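Alpha-n-acetylglucosaminidase family protein (Clostridium perfringens, PDB 4A42) probably hydrolyses terminal alpha-linked N-acetylglucosamine as a family 89 glycoside hydrolase, the crystallised fragment being a family 32 module that probably binds carbohydrate. Local coordinates at residues Glu24-Lys29 and Phe67-Glu72; Arg128-Asn133 and Ile144-Gly149. All coordinates share one frame; numbering follows the deposited sequence. Where two conformers were deposited one is given.

How the contacts relate
Contacts 1 and 2 join the same two antiparallel sheets at neighbouring points, their centres about 7 Å apart. Strand 24-25 runs beside 141-148 in one sheet and 63-69 beside 126-134 in the other. Two probable backbone hydrogen bonds tie the contacts together, Phe-67 N to Val-130 O at 2.7 Å and Leu-69 N to Arg-128 O at 2.8 Å, and Ala-27 CB packs 3.3 Å from Ile-144 O. The calcium ion lies to one end, about 10 Å from the side chain of Phe-67 and about 9 Å from that of Ile-144. Its site includes Gly-142 and Glu-143, which directly precede the second segment of contact 2.

Contact 1 of 2, residues Glu24-Lys29 and Phe67-Glu72; sequences ENLAMK and FDLSKE
Leu-26 and Leu-69 meet with their side chains crossing at about a right angle. The CB of Leu-26 lies 4.1 Å from Leu-69 CD2, and the branch ends also meet, Leu-26 CD1 standing 4.2 Å from Leu-69 CD1. The CB of Leu-69 does not itself aim across the gap; with CG opposite the carbonyl carbon (chi1 -56°), it is the two methyls that are carried over to Leu-26.

The next residue, Ala-27, offers its CB to the ring of Phe-67. Ala-27 CB reaches Phe-67 CE2 at 3.9 Å, coming in obliquely. Phe-67 also touches Ile-144 and Ile-146 of strand 141-148, so one ring meets both the short 3-10 turn and that strand.

No hydrogen bond spans the two segments; apolar packing alone joins them, burying 160 Å² in total. Each segment is instead shaped by an Asx turn. Asn-25 OD1 accepts from Ala-27 N at 3.0 Å, the donor standing 42° above the carbonyl plane, and takes a second bond from Ile-146 N. That double grip fixes the amide and sets the start of the 3-10 turn against the neighbouring strand. Asp-68 OD1 likewise accepts from Ser-70 N at 2.8 Å, again from above the carboxylate plane, while forming a salt bridge with Arg-128 NE where the chain turns its corner.

The 3-10 turn that follows edge strand 24-25 of one antiparallel sheet thus packs on strand 63-69 of the other, at the margin of the beta-sandwich of an F5/8 type C domain.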
loop_
_atom_site.group_PDB
_atom_site.type_symbol
_atom_site.label_atom_id
_atom_site.label_comp_id
_atom_site.label_asym_id
_atom_site.label_seq_id
_atom_site.Cartn_x
_atom_site.Cartn_y
_atom_site.Cartn_z
ATOM N N GLU A 24 1.993 0.067 -16.037
ATOM C CA GLU A 24 3.229 -0.050 -15.258
ATOM C C GLU A 24 3.039 -0.043 -13.742
ATOM O O GLU A 24 2.361 0.832 -13.207
ATOM C CB GLU A 24 4.174 1.090 -15.640
ATOM N N ASN A 25 3.665 -1.007 -13.059
ATOM C CA ASN A 25 3.607 -1.100 -11.597
ATOM C C ASN A 25 4.804 -0.421 -10.919
ATOM O O ASN A 25 5.904 -0.984 -10.831
ATOM C CB ASN A 25 3.468 -2.565 -11.155
ATOM C CG ASN A 25 3.341 -2.726 -9.641
ATOM O OD1 ASN A 25 3.351 -1.755 -8.895
ATOM N ND2 ASN A 25 3.223 -3.967 -9.190
ATOM N N LEU A 26 4.580 0.802 -10.456
ATOM C CA LEU A 26 5.628 1.619 -9.862
ATOM C C LEU A 26 6.211 1.007 -8.601
ATOM O O LEU A 26 7.343 1.312 -8.223
ATOM C CB LEU A 26 5.088 3.017 -9.539
ATOM C CG LEU A 26 4.668 3.869 -10.734
ATOM C CD1 LEU A 26 3.649 4.916 -10.305
ATOM C CD2 LEU A 26 5.891 4.535 -11.367
ATOM N N ALA A 27 5.436 0.155 -7.936
ATOM C CA ALA A 27 5.897 -0.450 -6.697
ATOM C C ALA A 27 7.106 -1.328 -6.961
ATOM O O ALA A 27 7.915 -1.555 -6.071
ATOM C CB ALA A 27 4.785 -1.273 -6.058
HETATM N N MSE A 28 7.224 -1.813 -8.193
HETATM C CA MSE A 28 8.313 -2.729 -8.519
HETATM C C MSE A 28 9.471 -2.094 -9.284
HETATM O O MSE A 28 10.403 -2.784 -9.704
HETATM C CB MSE A 28 7.776 -3.947 -9.257
HETATM C CG MSE A 28 6.731 -4.679 -8.449
HETATM SE SE MSE A 28 6.363 -6.435 -9.135
HETATM C CE MSE A 28 5.776 -5.951 -10.930
ATOM N N LYS A 29 9.434 -0.775 -9.433
ATOM C CA LYS A 29 10.524 -0.053 -10.082
ATOM C C LYS A 29 11.756 -0.083 -9.202
ATOM O O LYS A 29 11.656 -0.038 -7.984
ATOM C CB LYS A 29 10.130 1.403 -10.328
ATOM C CG LYS A 29 9.026 1.593 -11.347
ATOM C CD LYS A 29 9.501 1.316 -12.760
ATOM C CE LYS A 29 8.396 1.600 -13.755
ATOM N NZ LYS A 29 8.802 1.296 -15.148
ATOM N N PHE A 67 5.770 3.713 0.528
ATOM C CA PHE A 67 6.568 3.628 -0.696
ATOM C C PHE A 67 7.101 5.009 -1.033
ATOM O O PHE A 67 6.359 5.996 -0.990
ATOM C CB PHE A 67 5.749 3.121 -1.891
ATOM C CG PHE A 67 5.350 1.687 -1.799
ATOM C CD1 PHE A 67 4.227 1.316 -1.076
ATOM C CD2 PHE A 67 6.083 0.702 -2.452
ATOM C CE1 PHE A 67 3.856 -0.008 -0.993
ATOM C CE2 PHE A 67 5.707 -0.623 -2.370
ATOM C CZ PHE A 67 4.600 -0.974 -1.637
ATOM N N ASP A 68 8.390 5.070 -1.350
ATOM C CA ASP A 68 9.017 6.276 -1.876
ATOM C C ASP A 68 9.295 6.000 -3.347
ATOM O O ASP A 68 10.201 5.241 -3.685
ATOM C CB ASP A 68 10.312 6.588 -1.110
ATOM C CG ASP A 68 11.003 7.863 -1.598
ATOM O OD1 ASP A 68 10.577 8.432 -2.623
ATOM O OD2 ASP A 68 11.985 8.290 -0.951
ATOM N N LEU A 69 8.486 6.587 -4.220
ATOM C CA LEU A 69 8.639 6.405 -5.657
ATOM C C LEU A 69 9.889 7.101 -6.220
ATOM O O LEU A 69 10.210 6.938 -7.396
ATOM C CB LEU A 69 7.380 6.882 -6.391
ATOM C CG LEU A 69 6.092 6.193 -5.915
ATOM C CD1 LEU A 69 4.877 6.649 -6.707
ATOM C CD2 LEU A 69 6.234 4.680 -5.990
ATOM N N SER A 70 10.558 7.876 -5.367
ATOM C CA SER A 70 11.810 8.572 -5.689
ATOM C C SER A 70 11.583 9.935 -6.343
ATOM O O SER A 70 12.412 10.845 -6.218
ATOM C CB SER A 70 12.741 7.697 -6.540
ATOM O OG SER A 70 12.607 7.980 -7.923
ATOM N N LYS A 71 10.463 10.071 -7.041
ATOM C CA LYS A 71 10.100 11.334 -7.659
ATOM C C LYS A 71 8.587 11.469 -7.612
ATOM O O LYS A 71 7.873 10.487 -7.400
ATOM C CB LYS A 71 10.595 11.390 -9.105
ATOM N N GLU A 72 8.123 12.677 -7.830
ATOM C CA GLU A 72 6.708 12.897 -7.902
ATOM C C GLU A 72 6.180 12.318 -9.218
ATOM O O GLU A 72 6.551 12.750 -10.285
ATOM C CB GLU A 72 6.360 14.386 -7.697
ATOM C CG GLU A 72 7.019 14.998 -6.482
ATOM C CD GLU A 72 6.706 16.485 -6.238
ATOM O OE1 GLU A 72 5.794 17.042 -6.865
ATOM O OE2 GLU A 72 7.386 17.043 -5.363
#

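Contact 2 of 2, residues Arg128-Asn133 and Ile144-Gly149; sequences RFVRFN and IKIYKG
Ile-144 presses its side chain along one face of the Phe-132 ring. Its CD1 stands over the ring centre, 4.1 Å from the centroid and 11° off the normal, which meets the geometry of a CH-pi contact. The other branch goes to the far end of the ring, Ile-144 CG2 lying 3.4 Å from Phe-132 CZ and 3.7 Å from its CE1, a tight fit. With CG1 opposite the carbonyl carbon (chi1 -67°), CG2 and CD1 are both brought to the same ring, and the two side chains slide past each other in opposite directions.

Lys-145, the next residue, points its CB away from strand 129-133 and pairs its ammonium with Glu-51 in a salt bridge.

Ile-146 turns back to the interior. Its CD1 arrives at the rim of the Phe-132 ring, near the ring plane and 4.3 Å from CE1, and the same methyl lies 4.2 Å from Val-130 CB. One carbon thus bridges two side chains of the opposing strand.

The axes of 129-133 and 144-148 approach to 10.5 Å at the closest and run roughly antiparallel, at 147°, without a hydrogen bond between them. That spacing marks face-to-face packing of two sheets, the interior of the F5/8 type C beta-sandwich. Ile-78, Ile-80 and Ile-92 also touch Phe-132, adding aliphatic neighbours.

Beyond Ile-146, Tyr-147 takes the outer side like Lys-145, its OH hydrogen-bonded to Asp-79. Lys-148, modelled only to CB, touches Leu-26, where strand 24-25 borders the sheet.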
loop_
_atom_site.group_PDB
_atom_site.type_symbol
_atom_site.label_atom_id
_atom_site.label_comp_id
_atom_site.label_asym_id
_atom_site.label_seq_id
_atom_site.Cartn_x
_atom_site.Cartn_y
_atom_site.Cartn_z
ATOM N N ARG A 128 5.071 11.551 -4.558
ATOM C CA ARG A 128 6.291 10.810 -4.390
ATOM C C ARG A 128 6.156 9.678 -3.353
ATOM O O ARG A 128 6.717 8.619 -3.518
ATOM C CB ARG A 128 7.456 11.732 -4.029
ATOM C CG ARG A 128 8.705 11.008 -3.658
ATOM C CD ARG A 128 9.903 11.891 -3.555
ATOM N NE ARG A 128 10.938 11.194 -2.831
ATOM C CZ ARG A 128 12.101 11.697 -2.504
ATOM N NH1 ARG A 128 12.391 12.934 -2.848
ATOM N NH2 ARG A 128 12.980 10.978 -1.822
ATOM N N PHE A 129 5.385 9.916 -2.302
ATOM C CA PHE A 129 5.226 8.923 -1.239
ATOM C C PHE A 129 3.809 8.393 -1.200
ATOM O O PHE A 129 2.854 9.152 -1.310
ATOM C CB PHE A 129 5.580 9.530 0.121
ATOM C CG PHE A 129 6.972 10.092 0.192
ATOM C CD1 PHE A 129 8.040 9.302 0.588
ATOM C CD2 PHE A 129 7.211 11.410 -0.139
ATOM C CE1 PHE A 129 9.319 9.824 0.650
ATOM C CE2 PHE A 129 8.488 11.935 -0.079
ATOM C CZ PHE A 129 9.540 11.141 0.319
ATOM N N VAL A 130 3.680 7.078 -1.045
ATOM C CA VAL A 130 2.377 6.460 -0.885
ATOM C C VAL A 130 2.412 5.649 0.399
ATOM O O VAL A 130 3.230 4.733 0.546
ATOM C CB VAL A 130 2.004 5.581 -2.098
ATOM C CG1 VAL A 130 0.532 5.193 -2.045
ATOM C CG2 VAL A 130 2.312 6.313 -3.404
ATOM N N ARG A 131 1.534 6.004 1.337
ATOM C CA ARG A 131 1.515 5.374 2.644
ATOM C C ARG A 131 0.210 4.619 2.876
ATOM O O ARG A 131 -0.878 5.125 2.603
ATOM C CB ARG A 131 1.759 6.399 3.759
ATOM C CG ARG A 131 1.834 5.767 5.153
ATOM C CD ARG A 131 2.391 6.737 6.180
ATOM N NE ARG A 131 1.466 7.826 6.459
ATOM C CZ ARG A 131 1.767 8.876 7.216
ATOM N NH1 ARG A 131 2.973 8.965 7.767
ATOM N NH2 ARG A 131 0.866 9.831 7.425
ATOM N N PHE A 132 0.351 3.384 3.354
ATOM C CA PHE A 132 -0.762 2.485 3.624
ATOM C C PHE A 132 -0.818 2.239 5.116
ATOM O O PHE A 132 0.176 1.857 5.724
ATOM C CB PHE A 132 -0.557 1.147 2.889
ATOM C CG PHE A 132 -0.543 1.283 1.395
ATOM C CD1 PHE A 132 0.602 1.717 0.736
ATOM C CD2 PHE A 132 -1.671 0.986 0.644
ATOM C CE1 PHE A 132 0.613 1.868 -0.641
ATOM C CE2 PHE A 132 -1.658 1.117 -0.743
ATOM C CZ PHE A 132 -0.516 1.572 -1.383
ATOM N N ASN A 133 -1.978 2.463 5.713
ATOM C CA ASN A 133 -2.148 2.169 7.121
ATOM C C ASN A 133 -3.166 1.062 7.258
ATOM O O ASN A 133 -4.184 1.071 6.573
ATOM C CB ASN A 133 -2.600 3.428 7.854
ATOM C CG ASN A 133 -1.773 4.635 7.466
ATOM O OD1 ASN A 133 -0.585 4.713 7.793
ATOM N ND2 ASN A 133 -2.382 5.565 6.729
ATOM N N ILE A 144 1.272 -5.120 -3.007
ATOM C CA ILE A 144 0.704 -3.793 -3.227
ATOM C C ILE A 144 1.177 -3.309 -4.583
ATOM O O ILE A 144 2.375 -3.256 -4.858
ATOM C CB ILE A 144 1.134 -2.787 -2.144
ATOM C CG1 ILE A 144 0.509 -3.184 -0.803
ATOM C CG2 ILE A 144 0.723 -1.361 -2.528
ATOM C CD1 ILE A 144 1.006 -2.374 0.350
ATOM N N LYS A 145 0.230 -3.021 -5.446
ATOM C CA LYS A 145 0.505 -2.581 -6.799
ATOM C C LYS A 145 0.101 -1.116 -6.976
ATOM O O LYS A 145 -1.001 -0.762 -6.670
ATOM C CB LYS A 145 -0.223 -3.464 -7.794
ATOM C CG LYS A 145 0.044 -4.940 -7.574
ATOM C CD LYS A 145 -0.693 -5.839 -8.527
ATOM C CE LYS A 145 -0.755 -7.265 -8.017
ATOM N NZ LYS A 145 -1.628 -8.191 -8.805
ATOM N N ILE A 146 1.035 -0.298 -7.449
ATOM C CA ILE A 146 0.777 1.126 -7.611
ATOM C C ILE A 146 0.932 1.457 -9.081
ATOM O O ILE A 146 2.032 1.513 -9.573
ATOM C CB ILE A 146 1.740 1.965 -6.772
ATOM C CG1 ILE A 146 1.596 1.612 -5.289
ATOM C CG2 ILE A 146 1.476 3.443 -6.978
ATOM C CD1 ILE A 146 2.660 2.140 -4.428
ATOM N N TYR A 147 -0.181 1.647 -9.767
ATOM C CA TYR A 147 -0.152 1.831 -11.204
ATOM C C TYR A 147 -0.049 3.291 -11.645
ATOM O O TYR A 147 -0.730 4.161 -11.149
ATOM C CB TYR A 147 -1.327 1.171 -11.886
ATOM C CG TYR A 147 -1.621 -0.275 -11.533
ATOM C CD1 TYR A 147 -0.816 -1.305 -11.959
ATOM C CD2 TYR A 147 -2.755 -0.607 -10.846
ATOM C CE1 TYR A 147 -1.121 -2.623 -11.655
ATOM C CE2 TYR A 147 -3.049 -1.909 -10.548
ATOM C CZ TYR A 147 -2.240 -2.910 -10.961
ATOM O OH TYR A 147 -2.605 -4.196 -10.650
ATOM N N LYS A 148 0.835 3.523 -12.603
ATOM C CA LYS A 148 0.968 4.818 -13.212
ATOM C C LYS A 148 0.170 4.670 -14.485
ATOM O O LYS A 148 0.474 3.821 -15.320
ATOM C CB LYS A 148 2.423 5.090 -13.548
ATOM N N GLY A 149 -0.852 5.492 -14.640
ATOM C CA GLY A 149 -1.701 5.391 -15.801
ATOM C C GLY A 149 -1.742 3.957 -16.276
ATOM O O GLY A 149 -1.676 3.024 -15.480
#